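Local coordinates for kinesin-like protein KIF19 (Mus musculus, PDB 5GSZ) that moves toward microtubule plus ends and depolymerizes microtubules at ciliary tips, so regulating the length of motile cilia, at residues Q11-L16 and R316-A321; L32-M37 and A321-A326. All coordinates share one frame; numbering follows the deposited sequence.

Interaction 1: residues Q11-L16 and R316-A321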
loop_
_atom_site.group_PDB
_atom_site.type_symbol
_atom_site.label_atom_id
_atom_site.label_comp_id
_atom_site.label_asym_id
_atom_site.label_seq_id
_atom_site.Cartn_x
_atom_site.Cartn_y
_atom_site.Cartn_z
ATOM N N GLN A 11 7.674 -4.800 13.494
ATOM C CA GLN A 11 6.247 -4.801 13.829
ATOM C C GLN A 11 5.357 -4.652 12.596
ATOM O O GLN A 11 5.416 -3.640 11.896
ATOM C CB GLN A 11 5.931 -3.677 14.807
ATOM C CG GLN A 11 4.461 -3.585 15.196
ATOM C CD GLN A 11 3.933 -4.881 15.795
ATOM O OE1 GLN A 11 4.654 -5.582 16.507
ATOM N NE2 GLN A 11 2.657 -5.193 15.531
ATOM N N LEU A 12 4.511 -5.649 12.352
ATOM C CA LEU A 12 3.680 -5.690 11.160
ATOM C C LEU A 12 2.210 -5.811 11.528
ATOM O O LEU A 12 1.851 -6.559 12.442
ATOM C CB LEU A 12 4.050 -6.861 10.270
ATOM C CG LEU A 12 3.009 -7.171 9.195
ATOM C CD1 LEU A 12 3.023 -6.102 8.119
ATOM C CD2 LEU A 12 3.253 -8.540 8.619
ATOM N N MET A 13 1.365 -5.073 10.807
ATOM C CA MET A 13 -0.079 -5.210 10.891
ATOM C C MET A 13 -0.649 -5.536 9.519
ATOM O O MET A 13 -0.292 -4.896 8.522
ATOM C CB MET A 13 -0.756 -3.950 11.401
ATOM C CG MET A 13 -2.231 -4.012 11.002
ATOM S SD MET A 13 -3.429 -2.929 11.750
ATOM C CE MET A 13 -3.697 -1.854 10.368
ATOM N N VAL A 14 -1.569 -6.497 9.479
ATOM C CA VAL A 14 -2.304 -6.848 8.273
ATOM C C VAL A 14 -3.789 -6.564 8.496
ATOM O O VAL A 14 -4.356 -6.942 9.529
ATOM C CB VAL A 14 -2.065 -8.317 7.904
ATOM C CG1 VAL A 14 -2.846 -8.672 6.659
ATOM C CG2 VAL A 14 -0.585 -8.548 7.730
ATOM N N ALA A 15 -4.409 -5.872 7.549
ATOM C CA ALA A 15 -5.825 -5.559 7.610
ATOM C C ALA A 15 -6.487 -6.125 6.362
ATOM O O ALA A 15 -5.839 -6.262 5.320
ATOM C CB ALA A 15 -6.049 -4.046 7.718
ATOM N N LEU A 16 -7.774 -6.470 6.453
ATOM C CA LEU A 16 -8.501 -6.878 5.253
ATOM C C LEU A 16 -9.757 -6.041 5.100
ATOM O O LEU A 16 -10.550 -5.931 6.043
ATOM C CB LEU A 16 -8.869 -8.367 5.244
ATOM C CG LEU A 16 -9.283 -8.683 3.790
ATOM C CD1 LEU A 16 -8.529 -9.882 3.204
ATOM C CD2 LEU A 16 -10.795 -8.831 3.603
ATOM N N ARG A 316 7.793 0.235 11.148
ATOM C CA ARG A 316 6.475 -0.376 11.145
ATOM C C ARG A 316 5.972 -0.550 9.717
ATOM O O ARG A 316 6.351 0.200 8.808
ATOM C CB ARG A 316 5.501 0.470 11.968
ATOM C CG ARG A 316 5.847 0.506 13.449
ATOM C CD ARG A 316 5.723 1.917 13.946
ATOM N NE ARG A 316 6.611 2.807 13.189
ATOM C CZ ARG A 316 6.448 4.128 13.088
ATOM N NH1 ARG A 316 5.418 4.745 13.684
ATOM N NH2 ARG A 316 7.318 4.837 12.370
ATOM N N THR A 317 5.140 -1.576 9.524
ATOM C CA THR A 317 4.561 -1.872 8.223
ATOM C C THR A 317 3.105 -2.236 8.414
ATOM O O THR A 317 2.776 -3.018 9.306
ATOM C CB THR A 317 5.292 -3.013 7.508
ATOM O OG1 THR A 317 6.665 -2.659 7.338
ATOM C CG2 THR A 317 4.670 -3.276 6.129
ATOM N N VAL A 318 2.252 -1.670 7.562
ATOM C CA VAL A 318 0.814 -1.893 7.567
ATOM C C VAL A 318 0.410 -2.297 6.161
ATOM O O VAL A 318 0.551 -1.505 5.224
ATOM C CB VAL A 318 0.048 -0.629 7.990
ATOM C CG1 VAL A 318 -1.465 -0.867 7.916
ATOM C CG2 VAL A 318 0.476 -0.196 9.364
ATOM N N MET A 319 -0.093 -3.514 6.004
ATOM C CA MET A 319 -0.666 -3.932 4.731
ATOM C C MET A 319 -2.176 -3.950 4.839
ATOM O O MET A 319 -2.726 -4.501 5.796
ATOM C CB MET A 319 -0.191 -5.310 4.288
ATOM C CG MET A 319 -0.921 -5.741 3.026
ATOM S SD MET A 319 -0.491 -7.363 2.390
ATOM C CE MET A 319 -0.936 -8.384 3.771
ATOM N N ILE A 320 -2.839 -3.352 3.863
ATOM C CA ILE A 320 -4.286 -3.404 3.764
ATOM C C ILE A 320 -4.625 -4.212 2.519
ATOM O O ILE A 320 -4.540 -3.710 1.388
ATOM C CB ILE A 320 -4.909 -2.010 3.711
ATOM C CG1 ILE A 320 -4.455 -1.186 4.906
ATOM C CG2 ILE A 320 -6.418 -2.121 3.682
ATOM C CD1 ILE A 320 -5.164 0.151 4.986
ATOM N N ALA A 321 -5.005 -5.472 2.729
ATOM C CA ALA A 321 -5.493 -6.317 1.648
ATOM C C ALA A 321 -6.954 -6.005 1.325
ATOM O O ALA A 321 -7.755 -5.708 2.217
ATOM C CB ALA A 321 -5.345 -7.786 2.028
#
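Residues 12-16 and 316-321 run side by side as parallel strands, their directions 17° apart. Five backbone hydrogen bonds join them, and their donors alternate between the two strands. Thr317 N donates to Gln11 O at 3.2 Å, the longest of the five. Met13 uses both of its backbone polar groups: its N gives to Thr317 O and its O takes Met319 N. Ala15 does the same, with Met319 O and Ala321 N. Four of these donors lie nearly along the C=O axis of their acceptor. Ala321 N is the exception: it sits above the carbonyl plane of Ala15, 2.8 Å from Ala15 O.

Side chains pair across the register on each face. On the face of Leu12, Val14 and Leu16, Val14 and Met319 lie alongside each other and point the same way. Met319 stays extended through chi2 and bends at chi3 (60°). This brings its CE to 3.5 Å from Val14 CG1. Farther along, Leu16 CD1 meets Ala321 CB at 4.0 Å. At the other end Leu12 crosses Thr317 obliquely, Leu12 CD1 to Thr317 CG2 at 3.8 Å. On the face of Met13 and Ala15, Met13 bends at chi3 (107°) and lays its CE 3.5 Å from Val318 CG1.

Outward of the pair, Asp68 OD2 accepts a hydrogen bond from Val14 N. Arg316 turns its guanidinium away from residues 11-16, and its NH1 bonds to Leu88 O. The two strands belong to the central sheet of the kinesin motor domain, where strand 12-18 lies between 69-71 and 315-323, and strand 97-103 follows on the far side of 315-323. Helix 330-340 covers the face of Val14, Leu16, Met319 and Ala321.

Interaction 2: residues L32-M37 and A321-A326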
loop_
_atom_site.group_PDB
_atom_site.type_symbol
_atom_site.label_atom_id
_atom_site.label_comp_id
_atom_site.label_asym_id
_atom_site.label_seq_id
_atom_site.Cartn_x
_atom_site.Cartn_y
_atom_site.Cartn_z
ATOM N N LEU A 32 -23.144 -13.209 -2.565
ATOM C CA LEU A 32 -22.226 -12.834 -1.502
ATOM C C LEU A 32 -21.629 -14.081 -0.873
ATOM O O LEU A 32 -22.362 -14.978 -0.452
ATOM C CB LEU A 32 -22.926 -12.008 -0.422
ATOM C CG LEU A 32 -23.129 -10.514 -0.656
ATOM C CD1 LEU A 32 -23.679 -9.850 0.617
ATOM C CD2 LEU A 32 -21.831 -9.865 -1.123
ATOM N N ILE A 33 -20.301 -14.125 -0.789
ATOM C CA ILE A 33 -19.600 -15.277 -0.239
ATOM C C ILE A 33 -18.519 -14.822 0.736
ATOM O O ILE A 33 -17.898 -15.638 1.424
ATOM C CB ILE A 33 -18.998 -16.129 -1.368
ATOM C CG1 ILE A 33 -17.881 -15.354 -2.082
ATOM C CG2 ILE A 33 -20.089 -16.570 -2.350
ATOM C CD1 ILE A 33 -17.112 -16.188 -3.028
ATOM N N ALA A 34 -18.274 -13.520 0.805
ATOM C CA ALA A 34 -17.345 -12.966 1.776
ATOM C C ALA A 34 -18.148 -12.267 2.857
ATOM O O ALA A 34 -19.058 -11.489 2.550
ATOM C CB ALA A 34 -16.354 -11.997 1.123
ATOM N N HIS A 35 -17.813 -12.545 4.115
ATOM C CA HIS A 35 -18.572 -12.033 5.248
ATOM C C HIS A 35 -17.640 -11.694 6.398
ATOM O O HIS A 35 -16.946 -12.566 6.926
ATOM C CB HIS A 35 -19.642 -13.038 5.694
ATOM C CG HIS A 35 -20.818 -13.097 4.767
ATOM N ND1 HIS A 35 -20.872 -13.948 3.684
ATOM C CD2 HIS A 35 -21.962 -12.372 4.734
ATOM C CE1 HIS A 35 -22.010 -13.764 3.039
ATOM N NE2 HIS A 35 -22.691 -12.817 3.658
ATOM N N LYS A 36 -17.618 -10.422 6.768
ATOM C CA LYS A 36 -17.025 -10.013 8.031
ATOM C C LYS A 36 -17.873 -10.595 9.149
ATOM O O LYS A 36 -19.039 -10.223 9.306
ATOM C CB LYS A 36 -16.961 -8.493 8.111
ATOM C CG LYS A 36 -16.621 -7.965 9.465
ATOM C CD LYS A 36 -16.084 -6.569 9.355
ATOM C CE LYS A 36 -15.561 -6.091 10.688
ATOM N NZ LYS A 36 -16.598 -5.306 11.402
ATOM N N MET A 37 -17.310 -11.544 9.890
ATOM C CA MET A 37 -18.029 -12.254 10.936
ATOM C C MET A 37 -17.821 -11.644 12.302
ATOM O O MET A 37 -18.445 -12.084 13.269
ATOM C CB MET A 37 -17.595 -13.721 10.977
ATOM C CG MET A 37 -18.038 -14.544 9.782
ATOM S SD MET A 37 -19.814 -14.386 9.504
ATOM C CE MET A 37 -20.448 -14.828 11.127
ATOM N N ALA A 321 -5.005 -5.472 2.729
ATOM C CA ALA A 321 -5.493 -6.317 1.648
ATOM C C ALA A 321 -6.954 -6.005 1.325
ATOM O O ALA A 321 -7.755 -5.708 2.217
ATOM C CB ALA A 321 -5.345 -7.786 2.028
ATOM N N HIS A 322 -7.300 -6.107 0.041
ATOM C CA HIS A 322 -8.629 -5.777 -0.474
ATOM C C HIS A 322 -9.212 -6.947 -1.248
ATOM O O HIS A 322 -8.509 -7.572 -2.046
ATOM C CB HIS A 322 -8.557 -4.547 -1.396
ATOM C CG HIS A 322 -8.077 -3.312 -0.702
ATOM N ND1 HIS A 322 -6.741 -3.053 -0.480
ATOM C CD2 HIS A 322 -8.758 -2.277 -0.159
ATOM C CE1 HIS A 322 -6.622 -1.904 0.157
ATOM N NE2 HIS A 322 -7.833 -1.415 0.369
ATOM N N ILE A 323 -10.500 -7.238 -1.034
ATOM C CA ILE A 323 -11.205 -8.248 -1.824
ATOM C C ILE A 323 -12.583 -7.739 -2.218
ATOM O O ILE A 323 -13.149 -6.832 -1.599
ATOM C CB ILE A 323 -11.392 -9.619 -1.114
ATOM C CG1 ILE A 323 -12.388 -9.497 0.040
ATOM C CG2 ILE A 323 -10.049 -10.226 -0.669
ATOM C CD1 ILE A 323 -12.648 -10.796 0.760
ATOM N N SER A 324 -13.112 -8.350 -3.263
ATOM C CA SER A 324 -14.523 -8.297 -3.589
ATOM C C SER A 324 -15.290 -9.320 -2.749
ATOM O O SER A 324 -14.762 -10.389 -2.419
ATOM C CB SER A 324 -14.734 -8.583 -5.069
ATOM O OG SER A 324 -16.108 -8.662 -5.383
ATOM N N PRO A 325 -16.525 -9.013 -2.362
ATOM C CA PRO A 325 -17.361 -10.022 -1.692
ATOM C C PRO A 325 -18.102 -10.916 -2.668
ATOM O O PRO A 325 -18.864 -11.783 -2.231
ATOM C CB PRO A 325 -18.343 -9.166 -0.880
ATOM C CG PRO A 325 -18.482 -7.884 -1.683
ATOM C CD PRO A 325 -17.210 -7.710 -2.491
ATOM N N ALA A 326 -17.859 -10.723 -3.963
ATOM C CA ALA A 326 -18.616 -11.379 -5.014
ATOM C C ALA A 326 -18.170 -12.821 -5.247
ATOM O O ALA A 326 -16.967 -13.127 -5.297
ATOM C CB ALA A 326 -18.473 -10.594 -6.312
#
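Pro325 is the bump that residues 32-34 close around. Leu32 starts out pointing away from it, but its CG stands anti to the carbonyl carbon and the branch comes back alongside the proline ring. Leu32 CD2 reaches Pro325 CB at 3.6 Å and also lies near Pro325 CG. Ala34 meets the proline with its methyl, Ala34 CB to Pro325 CA at 3.6 Å. That small methyl sits in the corner formed by the proline and the tip of Ile323, whose CD1 is 3.9 Å from Ala34 CB.

One hydrogen bond fixes the backbones: Ile33 N gives to Pro325 O at 3.1 Å, nearly straight and almost along the C=O axis. Here the small antiparallel sheet of strands 34-36, 41-45 and 62-66 meets the end of strand 315-323 of the central sheet of the kinesin motor domain. Beyond that strand the chain makes an ST turn, with Ser324 OG accepting from Ala326 N. The same hydroxyl also bonds to Glu25 OE2.

At Ile33, chi1 (67°) sets CG1 between the backbone N and the carbonyl carbon, and Ile33 CD1 lies 3.8 Å from Ala326 O. It also touches Leu44, Met45, Ser327 and Phe330. An alanine here would remove CG1, CG2 and CD1 and would probably loosen the packing against Ala326, Ser327, Phe330 and strand 41-45. Ile323 also packs on Ser333 and Thr336 of helix 330-340.

Overall arrangement
Both interactions use strand 315-323 and share Ala321. Their centres lie 18 Å apart. Interaction 1 pairs this strand with 12-18 inside the central sheet. Interaction 2 sits farther along, where the strand ends and the three-stranded sheet comes against it. They touch through Leu16 CD2 and Ile323 CD1, and helix 330-340 packs on residues of both. Along the chain the order is 11-16, 32-37, 316-321, then 321-326, so the two contacts cross. Each joins the start of the motor domain to its far end, nearly 300 residues on. Strand 315-323 thus ties the central sheet to the three-stranded sheet beside the nucleotide site, the side chains of Ile320 and Pro325 each about 9 Å from ADP and not touching it.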